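Local atomic coordinates of lactococcal prophage ps3 protein 05 (Staphylococcus epidermidis ATCC 12228, PDB entry 3G8W), a protein that is probably an acetyltransferase of the GNAT family, expected to transfer an acetyl group from acetyl-coenzyme A to an acceptor not yet identified. Residues L15-K23 / E65-K73. Sequence-based numbering, arbitrary orientation.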
ATOM      1  N   LEU B  15      -4.777 -19.535  14.540  1.00 44.90           N
ATOM      2  CA  LEU B  15      -4.131 -19.939  13.307  1.00 45.55           C
ATOM      3  C   LEU B  15      -4.805 -21.181  12.729  1.00 46.55           C
ATOM      4  O   LEU B  15      -5.119 -21.212  11.541  1.00 46.91           O
ATOM      5  CB  LEU B  15      -2.639 -20.167  13.520  1.00 44.79           C
ATOM      6  CG  LEU B  15      -1.810 -20.513  12.279  1.00 44.47           C
ATOM      7  CD1 LEU B  15      -1.941 -19.451  11.213  1.00 43.88           C
ATOM      8  CD2 LEU B  15      -0.340 -20.722  12.647  1.00 44.38           C
ATOM      9  N   ASP B  16      -5.049 -22.179  13.578  1.00 47.65           N
ATOM     10  CA  ASP B  16      -5.733 -23.410  13.172  1.00 48.89           C
ATOM     11  C   ASP B  16      -7.044 -23.113  12.436  1.00 49.54           C
ATOM     12  O   ASP B  16      -7.168 -23.387  11.234  1.00 49.60           O
ATOM     13  CB  ASP B  16      -5.984 -24.322  14.384  1.00 49.25           C
ATOM     14  CG  ASP B  16      -4.688 -24.798  15.048  1.00 50.13           C
ATOM     15  OD1 ASP B  16      -3.624 -24.209  14.742  1.00 50.44           O
ATOM     16  OD2 ASP B  16      -4.732 -25.754  15.881  1.00 49.92           O
ATOM     17  N   SER B  17      -8.003 -22.527  13.155  1.00 49.93           N
ATOM     18  CA  SER B  17      -9.319 -22.201  12.611  1.00 49.64           C
ATOM     19  C   SER B  17      -9.199 -21.445  11.312  1.00 50.45           C
ATOM     20  O   SER B  17     -10.034 -21.602  10.426  1.00 51.45           O
ATOM     21  CB  SER B  17     -10.108 -21.339  13.591  1.00 48.99           C
ATOM     22  OG  SER B  17     -10.151 -21.935  14.867  1.00 49.09           O
ATOM     23  N   TYR B  18      -8.155 -20.628  11.203  1.00 50.69           N
ATOM     24  CA  TYR B  18      -8.022 -19.680  10.105  1.00 50.81           C
ATOM     25  C   TYR B  18      -7.564 -20.327   8.802  1.00 51.40           C
ATOM     26  O   TYR B  18      -7.850 -19.805   7.731  1.00 51.57           O
ATOM     27  CB  TYR B  18      -7.107 -18.518  10.509  1.00 50.44           C
ATOM     28  CG  TYR B  18      -7.111 -17.358   9.543  1.00 49.88           C
ATOM     29  CD1 TYR B  18      -8.134 -16.420   9.557  1.00 49.90           C
ATOM     30  CD2 TYR B  18      -6.085 -17.196   8.618  1.00 49.75           C
ATOM     31  CE1 TYR B  18      -8.137 -15.369   8.674  1.00 49.69           C
ATOM     32  CE2 TYR B  18      -6.077 -16.141   7.733  1.00 49.55           C
ATOM     33  CZ  TYR B  18      -7.105 -15.234   7.758  1.00 49.89           C
ATOM     34  OH  TYR B  18      -7.104 -14.181   6.864  1.00 50.93           O
ATOM     35  N   ILE B  19      -6.857 -21.451   8.881  1.00 52.28           N
ATOM     36  CA  ILE B  19      -6.526 -22.203   7.666  1.00 53.53           C
ATOM     37  C   ILE B  19      -7.759 -22.946   7.152  1.00 54.72           C
ATOM     38  O   ILE B  19      -8.062 -22.894   5.957  1.00 55.18           O
ATOM     39  CB  ILE B  19      -5.371 -23.204   7.858  1.00 53.13           C
ATOM     40  CG1 ILE B  19      -4.284 -22.626   8.766  1.00 53.52           C
ATOM     41  CG2 ILE B  19      -4.799 -23.613   6.505  1.00 52.71           C
ATOM     42  CD1 ILE B  19      -3.846 -21.207   8.403  1.00 53.84           C
ATOM     43  N   GLU B  20      -8.463 -23.626   8.060  1.00 55.75           N
ATOM     44  CA  GLU B  20      -9.722 -24.305   7.733  1.00 56.45           C
ATOM     45  C   GLU B  20     -10.748 -23.397   7.056  1.00 56.74           C
ATOM     46  O   GLU B  20     -11.303 -23.768   6.027  1.00 57.03           O
ATOM     47  CB  GLU B  20     -10.331 -24.975   8.968  1.00 56.69           C
ATOM     48  CG  GLU B  20     -10.247 -26.499   8.955  1.00 57.35           C
ATOM     49  CD  GLU B  20     -11.271 -27.153   8.018  1.00 57.70           C
ATOM     50  OE1 GLU B  20     -12.035 -28.025   8.486  1.00 57.79           O
ATOM     51  OE2 GLU B  20     -11.312 -26.803   6.816  1.00 57.65           O
ATOM     52  N   LEU B  21     -10.983 -22.211   7.617  1.00 57.07           N
ATOM     53  CA  LEU B  21     -11.898 -21.245   7.005  1.00 57.71           C
ATOM     54  C   LEU B  21     -11.392 -20.791   5.642  1.00 59.17           C
ATOM     55  O   LEU B  21     -12.184 -20.451   4.767  1.00 59.67           O
ATOM     56  CB  LEU B  21     -12.132 -20.027   7.910  1.00 56.56           C
ATOM     57  CG  LEU B  21     -13.327 -19.120   7.570  1.00 55.55           C
ATOM     58  CD1 LEU B  21     -14.634 -19.770   7.963  1.00 55.46           C
ATOM     59  CD2 LEU B  21     -13.223 -17.776   8.237  1.00 54.85           C
HETATM   60  N   MSE B  22     -10.075 -20.788   5.467  1.00 60.68           N
HETATM   61  CA  MSE B  22      -9.467 -20.444   4.186  1.00 62.33           C
HETATM   62  C   MSE B  22      -9.630 -21.557   3.157  1.00 63.66           C
HETATM   63  O   MSE B  22      -9.724 -21.295   1.955  1.00 63.44           O
HETATM   64  CB  MSE B  22      -7.983 -20.164   4.369  1.00 62.07           C
HETATM   65  CG  MSE B  22      -7.626 -18.708   4.492  1.00 61.75           C
HETATM   66 SE   MSE B  22      -5.697 -18.560   4.698  0.60 61.00          SE
HETATM   67  CE  MSE B  22      -5.553 -16.609   4.719  1.00 61.97           C
ATOM     68  N   LYS B  23      -9.658 -22.795   3.643  1.00 65.36           N
ATOM     69  CA  LYS B  23      -9.696 -23.978   2.788  1.00 67.37           C
ATOM     70  C   LYS B  23     -10.969 -24.123   1.951  1.00 69.13           C
ATOM     71  O   LYS B  23     -10.972 -24.855   0.959  1.00 69.40           O
ATOM     72  CB  LYS B  23      -9.461 -25.242   3.619  1.00 66.89           C
ATOM     73  CG  LYS B  23      -8.001 -25.478   3.966  1.00 66.89           C
ATOM     74  CD  LYS B  23      -7.217 -25.922   2.742  1.00 66.87           C
ATOM     75  CE  LYS B  23      -5.734 -25.662   2.895  1.00 66.77           C
ATOM     76  NZ  LYS B  23      -4.995 -26.092   1.679  1.00 66.70           N
ATOM     77  N   GLU B  65     -17.031 -22.483  16.083  1.00 49.69           N
ATOM     78  CA  GLU B  65     -16.659 -22.363  14.675  1.00 48.97           C
ATOM     79  C   GLU B  65     -16.427 -20.922  14.207  1.00 48.14           C
ATOM     80  O   GLU B  65     -17.253 -20.029  14.406  1.00 47.75           O
ATOM     81  CB  GLU B  65     -17.700 -23.068  13.785  1.00 49.49           C
ATOM     82  CG  GLU B  65     -17.340 -24.489  13.308  1.00 50.09           C
ATOM     83  CD  GLU B  65     -17.292 -25.541  14.431  1.00 50.80           C
ATOM     84  OE1 GLU B  65     -18.106 -26.501  14.414  1.00 50.83           O
ATOM     85  OE2 GLU B  65     -16.428 -25.422  15.328  1.00 51.31           O
ATOM     86  N   LEU B  66     -15.279 -20.702  13.588  1.00 47.17           N
ATOM     87  CA  LEU B  66     -15.037 -19.449  12.903  1.00 46.72           C
ATOM     88  C   LEU B  66     -15.870 -19.461  11.615  1.00 46.68           C
ATOM     89  O   LEU B  66     -15.836 -20.427  10.854  1.00 46.67           O
ATOM     90  CB  LEU B  66     -13.542 -19.275  12.620  1.00 45.99           C
ATOM     91  CG  LEU B  66     -13.104 -17.945  12.005  1.00 45.98           C
ATOM     92  CD1 LEU B  66     -13.437 -16.734  12.884  1.00 45.39           C
ATOM     93  CD2 LEU B  66     -11.622 -17.999  11.660  1.00 46.05           C
ATOM     94  N   VAL B  67     -16.632 -18.398  11.381  1.00 46.47           N
ATOM     95  CA  VAL B  67     -17.675 -18.427  10.347  1.00 46.30           C
ATOM     96  C   VAL B  67     -17.408 -17.395   9.268  1.00 46.53           C
ATOM     97  O   VAL B  67     -17.685 -17.611   8.090  1.00 46.50           O
ATOM     98  CB  VAL B  67     -19.069 -18.227  10.968  1.00 45.91           C
ATOM     99  CG1 VAL B  67     -20.098 -18.011   9.910  1.00 46.73           C
ATOM    100  CG2 VAL B  67     -19.445 -19.440  11.781  1.00 45.99           C
ATOM    101  N   ALA B  68     -16.859 -16.265   9.677  1.00 46.98           N
ATOM    102  CA  ALA B  68     -16.403 -15.283   8.726  1.00 46.82           C
ATOM    103  C   ALA B  68     -15.070 -14.704   9.192  1.00 46.18           C
ATOM    104  O   ALA B  68     -14.643 -14.952  10.322  1.00 44.51           O
ATOM    105  CB  ALA B  68     -17.462 -14.199   8.544  1.00 47.46           C
ATOM    106  N   THR B  69     -14.423 -13.945   8.305  1.00 46.63           N
ATOM    107  CA  THR B  69     -13.096 -13.364   8.572  1.00 46.49           C
ATOM    108  C   THR B  69     -12.835 -12.164   7.684  1.00 47.11           C
ATOM    109  O   THR B  69     -13.325 -12.099   6.552  1.00 48.30           O
ATOM    110  CB  THR B  69     -11.969 -14.396   8.354  1.00 45.79           C
ATOM    111  OG1 THR B  69     -11.190 -14.510   9.551  1.00 46.06           O
ATOM    112  CG2 THR B  69     -11.069 -14.024   7.166  1.00 44.75           C
ATOM    113  N   CYS B  70     -12.058 -11.211   8.186  1.00 47.43           N
ATOM    114  CA  CYS B  70     -11.643 -10.092   7.363  1.00 47.67           C
ATOM    115  C   CYS B  70     -10.457  -9.369   7.969  1.00 47.34           C
ATOM    116  O   CYS B  70     -10.414  -9.189   9.179  1.00 48.65           O
ATOM    117  CB  CYS B  70     -12.800  -9.131   7.204  1.00 48.45           C
ATOM    118  SG  CYS B  70     -12.485  -7.947   5.936  1.00 51.99           S
ATOM    119  N   THR B  71      -9.498  -8.956   7.144  1.00 46.65           N
ATOM    120  CA  THR B  71      -8.335  -8.213   7.651  1.00 46.55           C
ATOM    121  C   THR B  71      -8.482  -6.701   7.570  1.00 46.60           C
ATOM    122  O   THR B  71      -8.903  -6.163   6.561  1.00 45.78           O
ATOM    123  CB  THR B  71      -7.032  -8.595   6.930  1.00 46.12           C
ATOM    124  OG1 THR B  71      -6.651  -9.910   7.316  1.00 46.11           O
ATOM    125  CG2 THR B  71      -5.909  -7.666   7.318  1.00 45.64           C
ATOM    126  N   LEU B  72      -8.103  -6.022   8.644  1.00 47.68           N
ATOM    127  CA  LEU B  72      -7.927  -4.580   8.598  1.00 48.60           C
ATOM    128  C   LEU B  72      -6.446  -4.250   8.660  1.00 48.61           C
ATOM    129  O   LEU B  72      -5.752  -4.574   9.649  1.00 49.19           O
ATOM    130  CB  LEU B  72      -8.687  -3.889   9.733  1.00 48.75           C
ATOM    131  CG  LEU B  72      -8.900  -2.394   9.497  1.00 49.19           C
ATOM    132  CD1 LEU B  72      -9.503  -2.130   8.119  1.00 48.55           C
ATOM    133  CD2 LEU B  72      -9.767  -1.790  10.592  1.00 49.30           C
ATOM    134  N   LYS B  73      -5.963  -3.625   7.595  1.00 48.61           N
ATOM    135  CA  LYS B  73      -4.564  -3.213   7.523  1.00 49.63           C
ATOM    136  C   LYS B  73      -4.531  -1.701   7.486  1.00 48.26           C
ATOM    137  O   LYS B  73      -4.874  -1.082   6.490  1.00 48.90           O
ATOM    138  CB  LYS B  73      -3.867  -3.829   6.297  1.00 51.49           C
ATOM    139  CG  LYS B  73      -2.344  -3.862   6.368  1.00 54.12           C
ATOM    140  CD  LYS B  73      -1.666  -2.531   5.961  1.00 56.49           C
ATOM    141  CE  LYS B  73      -0.195  -2.478   6.503  1.00 57.86           C
ATOM    142  NZ  LYS B  73       0.510  -1.138   6.394  1.00 57.53           N
TER
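L21 and Y18 of helix 15-24 meet L66 and T69 of strand 65-74 in a buried, mainly apolar helix-on-sheet contact, with the first helix of the GNAT fold lying on one face of its central sheet. The axes of segments 15-23 and 65-73 come within 8.7 Å and cross at -50°. The contacts run mainly from L66 to T69, with T71 only marginal. S17, at the closest backbone approach, sets its CB against CB and CD2 of L66.

L21 carries much of the packing. Its CG stands anti to the backbone N (chi1 -165°), which sends both methyls to the strand: CD2 of L21 lies 3.8 Å from CG of L66 and 3.6 Å from CB of T69, while CD1 rests against the carbonyl oxygens of L66 and V67. The local backbone is irregular, since V67 and A68 both pair with A60 in a classic beta bulge.

Y18 approaches differently. T69 crosses it at about a right angle and puts OG1 at the ring edge, in the ring plane, 3.3 Å from CE1 of Y18; CG2 of T69 is 3.6 Å from CE1 of Y18. F90 of strand 83-91 also touches Y18 and T69, whereas V67 and C70 turn to the other face of the sheet, against helix 96-112.

The T69 hydroxyl gives its proton weakly to F58 O on strand 55-62, leaving its oxygen against the C-H edge of the tyrosine ring, which may be mildly favourable electrostatically. The segments bury 321 Å² between them, both sides summed, and are joined by side-chain packing, with no hydrogen bond between them.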